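Local structure of uncharacterized hypothetical protein (Bacteroides uniformis, 4EIU) at residues A[163-169]-A[184-190]; A[218-224]-A[238-244]. The protein is of unknown function, a two-part, beta-rich member of the DUF3823 family whose N-terminal domain belongs to the transthyretin clan. One frame throughout, in Å; residues are numbered along the deposited sequence.

Interaction 1 (A[163-169]-A[184-190])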
# COMPACT_ATOMS: atom_id res chain seq x y z
N THR A 163 5.76 10.39 7.63
CA THR A 163 4.84 11.38 8.22
C THR A 163 4.08 10.83 9.41
O THR A 163 3.65 11.59 10.27
CB THR A 163 3.85 11.94 7.16
OG1 THR A 163 3.02 10.87 6.63
CG2 THR A 163 4.62 12.60 5.97
N ASP A 164 3.88 9.51 9.47
CA ASP A 164 3.06 8.93 10.54
C ASP A 164 3.16 7.42 10.62
O ASP A 164 3.54 6.80 9.64
CB ASP A 164 1.57 9.34 10.41
CG ASP A 164 0.94 8.93 9.08
OD1 ASP A 164 1.07 9.70 8.12
OD2 ASP A 164 0.28 7.87 9.03
N ILE A 165 2.85 6.88 11.80
CA ILE A 165 2.58 5.46 12.00
C ILE A 165 1.14 5.33 12.47
O ILE A 165 0.68 6.10 13.31
CB ILE A 165 3.47 4.81 13.06
CG1 ILE A 165 4.90 4.67 12.54
CG2 ILE A 165 2.91 3.43 13.47
CD1 ILE A 165 5.93 4.34 13.62
N GLN A 166 0.43 4.34 11.95
CA GLN A 166 -0.94 4.06 12.40
C GLN A 166 -0.93 2.72 13.08
O GLN A 166 -0.22 1.81 12.63
CB GLN A 166 -1.90 3.99 11.21
CG GLN A 166 -1.90 5.23 10.33
CD GLN A 166 -2.39 6.44 11.07
OE1 GLN A 166 -3.41 6.37 11.77
NE2 GLN A 166 -1.69 7.58 10.92
N PHE A 167 -1.73 2.61 14.14
CA PHE A 167 -2.04 1.35 14.79
C PHE A 167 -3.54 1.15 14.64
O PHE A 167 -4.34 1.71 15.40
CB PHE A 167 -1.57 1.43 16.24
CG PHE A 167 -1.67 0.15 17.01
CD1 PHE A 167 -1.18 -1.04 16.52
CD2 PHE A 167 -2.22 0.16 18.30
CE1 PHE A 167 -1.24 -2.20 17.27
CE2 PHE A 167 -2.29 -1.00 19.04
CZ PHE A 167 -1.81 -2.18 18.52
N PHE A 168 -3.92 0.43 13.58
CA PHE A 168 -5.31 0.18 13.27
C PHE A 168 -5.80 -0.97 14.14
O PHE A 168 -5.13 -1.99 14.28
CB PHE A 168 -5.51 -0.16 11.79
CG PHE A 168 -5.23 0.99 10.85
CD1 PHE A 168 -5.97 2.16 10.92
CD2 PHE A 168 -4.27 0.87 9.85
CE1 PHE A 168 -5.73 3.21 10.03
CE2 PHE A 168 -4.02 1.91 8.96
CZ PHE A 168 -4.76 3.07 9.03
N VAL A 169 -6.97 -0.78 14.75
CA VAL A 169 -7.60 -1.82 15.55
C VAL A 169 -9.03 -2.00 15.05
O VAL A 169 -9.74 -1.02 14.79
CB VAL A 169 -7.57 -1.43 17.04
CG1 VAL A 169 -8.32 -2.45 17.90
CG2 VAL A 169 -6.13 -1.29 17.51
N TRP A 184 -10.48 2.78 19.08
CA TRP A 184 -9.26 2.13 19.57
C TRP A 184 -8.07 2.31 18.66
O TRP A 184 -6.93 2.18 19.12
CB TRP A 184 -9.53 0.64 19.77
CG TRP A 184 -10.74 0.36 20.63
CD1 TRP A 184 -11.01 0.86 21.90
CD2 TRP A 184 -11.88 -0.51 20.30
NE1 TRP A 184 -12.21 0.38 22.37
CE2 TRP A 184 -12.78 -0.45 21.45
CE3 TRP A 184 -12.23 -1.30 19.20
CZ2 TRP A 184 -13.98 -1.16 21.49
CZ3 TRP A 184 -13.44 -2.02 19.25
CH2 TRP A 184 -14.29 -1.95 20.37
N SER A 185 -8.31 2.58 17.39
CA SER A 185 -7.21 2.87 16.47
C SER A 185 -6.44 4.11 16.97
O SER A 185 -7.01 5.00 17.62
CB SER A 185 -7.74 3.08 15.05
OG SER A 185 -8.30 1.87 14.55
N SER A 186 -5.13 4.13 16.71
CA SER A 186 -4.29 5.20 17.18
C SER A 186 -3.27 5.55 16.13
O SER A 186 -3.18 4.91 15.08
CB SER A 186 -3.60 4.83 18.50
OG SER A 186 -2.58 3.85 18.34
N SER A 187 -2.50 6.60 16.40
CA SER A 187 -1.44 6.98 15.50
C SER A 187 -0.39 7.85 16.16
O SER A 187 -0.58 8.34 17.28
CB SER A 187 -2.05 7.63 14.25
OG SER A 187 -2.66 8.86 14.53
N ILE A 188 0.77 7.97 15.52
CA ILE A 188 1.79 8.93 15.90
C ILE A 188 2.13 9.69 14.64
O ILE A 188 2.39 9.06 13.61
CB ILE A 188 3.08 8.30 16.44
CG1 ILE A 188 2.80 7.31 17.59
CG2 ILE A 188 4.01 9.39 16.96
CD1 ILE A 188 3.94 6.35 17.86
N ASN A 189 2.09 11.02 14.70
CA ASN A 189 2.48 11.89 13.60
C ASN A 189 3.88 12.42 13.83
O ASN A 189 4.24 12.68 14.95
CB ASN A 189 1.55 13.09 13.50
CG ASN A 189 0.12 12.70 13.25
OD1 ASN A 189 -0.15 11.95 12.36
ND2 ASN A 189 -0.80 13.20 14.06
N TYR A 190 4.66 12.58 12.76
CA TYR A 190 6.04 13.07 12.84
C TYR A 190 6.18 14.31 11.96
O TYR A 190 5.78 14.30 10.81
CB TYR A 190 7.01 11.98 12.37
CG TYR A 190 6.95 10.76 13.26
CD1 TYR A 190 7.62 10.73 14.47
CD2 TYR A 190 6.16 9.68 12.92
CE1 TYR A 190 7.54 9.62 15.32
CE2 TYR A 190 6.09 8.57 13.76
CZ TYR A 190 6.78 8.53 14.93
OH TYR A 190 6.67 7.42 15.71
O HOH W 1 -2.15 10.33 11.89
O HOH W 2 -5.23 4.69 13.17

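Interaction 2 (A[218-224]-A[238-244])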
# COMPACT_ATOMS: atom_id res chain seq x y z
N PHE A 218 -8.42 -7.43 15.99
CA PHE A 218 -7.26 -7.55 15.09
C PHE A 218 -6.57 -6.21 15.00
O PHE A 218 -7.24 -5.17 14.91
CB PHE A 218 -7.71 -8.04 13.73
CG PHE A 218 -8.33 -9.41 13.78
CD1 PHE A 218 -9.67 -9.56 14.08
CD2 PHE A 218 -7.55 -10.55 13.58
CE1 PHE A 218 -10.25 -10.82 14.16
CE2 PHE A 218 -8.12 -11.81 13.65
CZ PHE A 218 -9.47 -11.95 13.93
N VAL A 219 -5.23 -6.24 15.05
CA VAL A 219 -4.40 -5.02 15.04
C VAL A 219 -3.40 -5.06 13.89
O VAL A 219 -2.98 -6.13 13.43
CB VAL A 219 -3.63 -4.82 16.36
CG1 VAL A 219 -4.57 -4.87 17.55
CG2 VAL A 219 -2.51 -5.84 16.51
N ARG A 220 -3.01 -3.89 13.42
CA ARG A 220 -2.12 -3.81 12.27
C ARG A 220 -1.41 -2.46 12.24
O ARG A 220 -2.01 -1.44 12.57
CB ARG A 220 -2.94 -3.96 11.01
CG ARG A 220 -2.17 -4.43 9.79
CD ARG A 220 -3.15 -4.66 8.66
NE ARG A 220 -2.49 -5.06 7.43
CZ ARG A 220 -3.04 -5.02 6.21
NH1 ARG A 220 -4.29 -4.59 6.03
NH2 ARG A 220 -2.33 -5.39 5.15
N ALA A 221 -0.15 -2.47 11.82
CA ALA A 221 0.65 -1.24 11.72
C ALA A 221 0.71 -0.80 10.29
O ALA A 221 0.59 -1.61 9.35
CB ALA A 221 2.04 -1.44 12.29
N ALA A 222 0.83 0.52 10.11
CA ALA A 222 0.98 1.11 8.82
C ALA A 222 1.83 2.35 8.95
O ALA A 222 1.86 2.96 10.01
CB ALA A 222 -0.38 1.44 8.20
N ALA A 223 2.54 2.69 7.87
CA ALA A 223 3.36 3.93 7.82
C ALA A 223 3.41 4.44 6.37
O ALA A 223 3.22 3.67 5.40
CB ALA A 223 4.73 3.71 8.39
N ARG A 224 3.54 5.75 6.24
CA ARG A 224 3.62 6.33 4.91
C ARG A 224 4.59 7.50 4.87
O ARG A 224 5.02 8.01 5.91
CB ARG A 224 2.25 6.76 4.46
CG ARG A 224 1.62 7.83 5.32
CD ARG A 224 0.30 8.28 4.75
NE ARG A 224 -0.39 9.14 5.69
CZ ARG A 224 -1.56 9.71 5.46
NH1 ARG A 224 -2.22 9.50 4.34
NH2 ARG A 224 -2.10 10.49 6.40
N TRP A 238 -0.41 4.22 2.61
CA TRP A 238 0.34 3.40 3.57
C TRP A 238 0.90 2.12 3.05
O TRP A 238 0.24 1.35 2.30
CB TRP A 238 -0.52 3.09 4.80
CG TRP A 238 -0.86 4.28 5.66
CD1 TRP A 238 -0.02 5.00 6.50
CD2 TRP A 238 -2.16 4.93 5.78
NE1 TRP A 238 -0.71 5.99 7.13
CE2 TRP A 238 -1.99 6.00 6.76
CE3 TRP A 238 -3.44 4.68 5.26
CZ2 TRP A 238 -3.03 6.82 7.12
CZ3 TRP A 238 -4.48 5.52 5.63
CH2 TRP A 238 -4.28 6.57 6.53
N ASN A 239 2.10 1.83 3.54
CA ASN A 239 2.58 0.45 3.64
C ASN A 239 2.15 -0.18 4.96
O ASN A 239 1.98 0.52 5.96
CB ASN A 239 4.10 0.36 3.47
CG ASN A 239 4.53 0.76 2.07
OD1 ASN A 239 5.09 1.83 1.89
ND2 ASN A 239 4.25 -0.08 1.08
N TYR A 240 1.94 -1.50 4.93
CA TYR A 240 1.27 -2.20 6.00
C TYR A 240 2.04 -3.41 6.47
O TYR A 240 2.69 -4.09 5.68
CB TYR A 240 -0.09 -2.73 5.50
CG TYR A 240 -1.25 -1.75 5.47
CD1 TYR A 240 -2.10 -1.64 6.57
CD2 TYR A 240 -1.56 -1.01 4.33
CE1 TYR A 240 -3.19 -0.78 6.55
CE2 TYR A 240 -2.63 -0.14 4.33
CZ TYR A 240 -3.48 -0.07 5.44
OH TYR A 240 -4.58 0.78 5.41
N SER A 241 1.88 -3.70 7.77
CA SER A 241 2.30 -4.96 8.35
C SER A 241 1.28 -6.06 8.12
O SER A 241 0.21 -5.83 7.55
CB SER A 241 2.51 -4.79 9.85
OG SER A 241 1.27 -4.76 10.54
N GLU A 242 1.62 -7.25 8.56
CA GLU A 242 0.64 -8.32 8.68
C GLU A 242 -0.27 -7.99 9.86
O GLU A 242 0.19 -7.34 10.82
CB GLU A 242 1.32 -9.66 8.93
CG GLU A 242 2.01 -10.25 7.70
CD GLU A 242 2.87 -11.44 8.08
OE1 GLU A 242 2.31 -12.43 8.60
OE2 GLU A 242 4.10 -11.37 7.91
N PRO A 243 -1.55 -8.40 9.78
CA PRO A 243 -2.42 -8.29 10.97
C PRO A 243 -2.03 -9.27 12.06
O PRO A 243 -1.35 -10.26 11.79
CB PRO A 243 -3.82 -8.60 10.43
CG PRO A 243 -3.61 -9.38 9.19
CD PRO A 243 -2.28 -8.96 8.62
N MSE A 244 -2.44 -8.98 13.29
CA MSE A 244 -2.27 -9.90 14.39
C MSE A 244 -3.54 -9.91 15.22
O MSE A 244 -4.21 -8.88 15.38
CB MSE A 244 -1.08 -9.50 15.25
CG MSE A 244 0.26 -9.63 14.55
SE MSE A 244 1.70 -9.27 15.79
CE MSE A 244 1.94 -10.95 16.70

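Interaction 1 (A[163-169]-A[184-190])
Segments 163-169 and 184-190 run antiparallel, with strand axes 178° apart and 4.6 Å from each other at closest approach. Ile-165 pairs with Ile-188 and Phe-167 with Ser-186 as hydrogen-bonded pairs: N of Ile-165 lies 2.9 Å from O of Ile-188, N of Phe-167 lies 2.9 Å from O of Ser-186, and each bond is returned by the opposite amide. Beyond them, Tyr-190 N reaches Thr-163 O at 2.9 Å. At the other end the pairing changes character, because Val-169 N donates to a side chain, Ser-185 OG, at 3.0 Å; that hydroxyl is also bonded to Asp-181 O.

The two faces differ. Asp-164, Gln-166, Ser-187 and Asn-189 share a polar one, where NE2 of Gln-166 donates to OD2 of Asp-164 at 2.7 Å and a water joins Gln-166 NE2, Ser-187 OG and Asn-189 OD1. A second water bridges Gln-166 OE1 and Ser-186 O. The reverse face is largely apolar, with Ile-165, Phe-167 and Ile-188, and Ser-186 among them, its OG bonded to Gln-206 O; Ile-165 CD1 packs 4.2 Å from CE2 of Tyr-190.

Strand 186-189 is outermost in its four-stranded sheet, while 162-170 is interior and bonds onward to 216-225. Ile-165 and Phe-167 pack against strand 129-138, and Ile-188 meets Val-203 of strand 202-206, consistent with a beta-sandwich.

Interaction 2 (A[218-224]-A[238-244])
The small Ala-222, between Arg-220 and Arg-224 on the same face of strand 216-225, leaves room for Tyr-240 and Trp-238. Its CB lies 4.1 Å from the centroid of the Tyr-240 ring, over the face in a CH-pi contact, and 3.8 Å from Trp-238 CB. Next along, the extended Arg-224 lies across the indole, CD sitting 3.7 Å from the centroid of the five-membered ring of Trp-238. The extended Arg-220 reaches across to the partner, placing NE 2.8 Å from Ser-241 O and one face of its guanidinium on Tyr-240 CB; its two terminal nitrogens bond Thr-27 O and Val-175 O.

Between the pairs Ala-223/Asn-239 and Val-219/Met-244 the register shifts by one, three residues (241-243) facing two (220-221). Ser-241 OG fills the gap, accepting from Ala-221 N at 3.0 Å. Segment 238-244 thus forms an outermost antiparallel strand; the sheet's other face (Val-219, Ala-221, Ala-223) packs on strands 115-126 and 129-138, consistent with a beta-sandwich.

Interactions 1 and 2 are the two outer pairings of one four-stranded antiparallel sheet, ordered 186-189, 162-170, 216-225, 239-247. Their centres are 10 Å apart, and they follow in series along the chain, each joining segments separated by a short span of 13 or 14 residues. The inner strands join them directly, with Gln-166 N 2.8 Å from Ala-222 O in a probable hydrogen bond. Asp-164 of interaction 1 also reaches two side chains of interaction 2: OD1 forms a salt bridge with Arg-224 NE, and OD2 lies 2.8 Å from Trp-238 NE1. One carboxylate thus joins strand 162-170 to Arg-224 on the next strand and to Trp-238 at the start of segment 238-244.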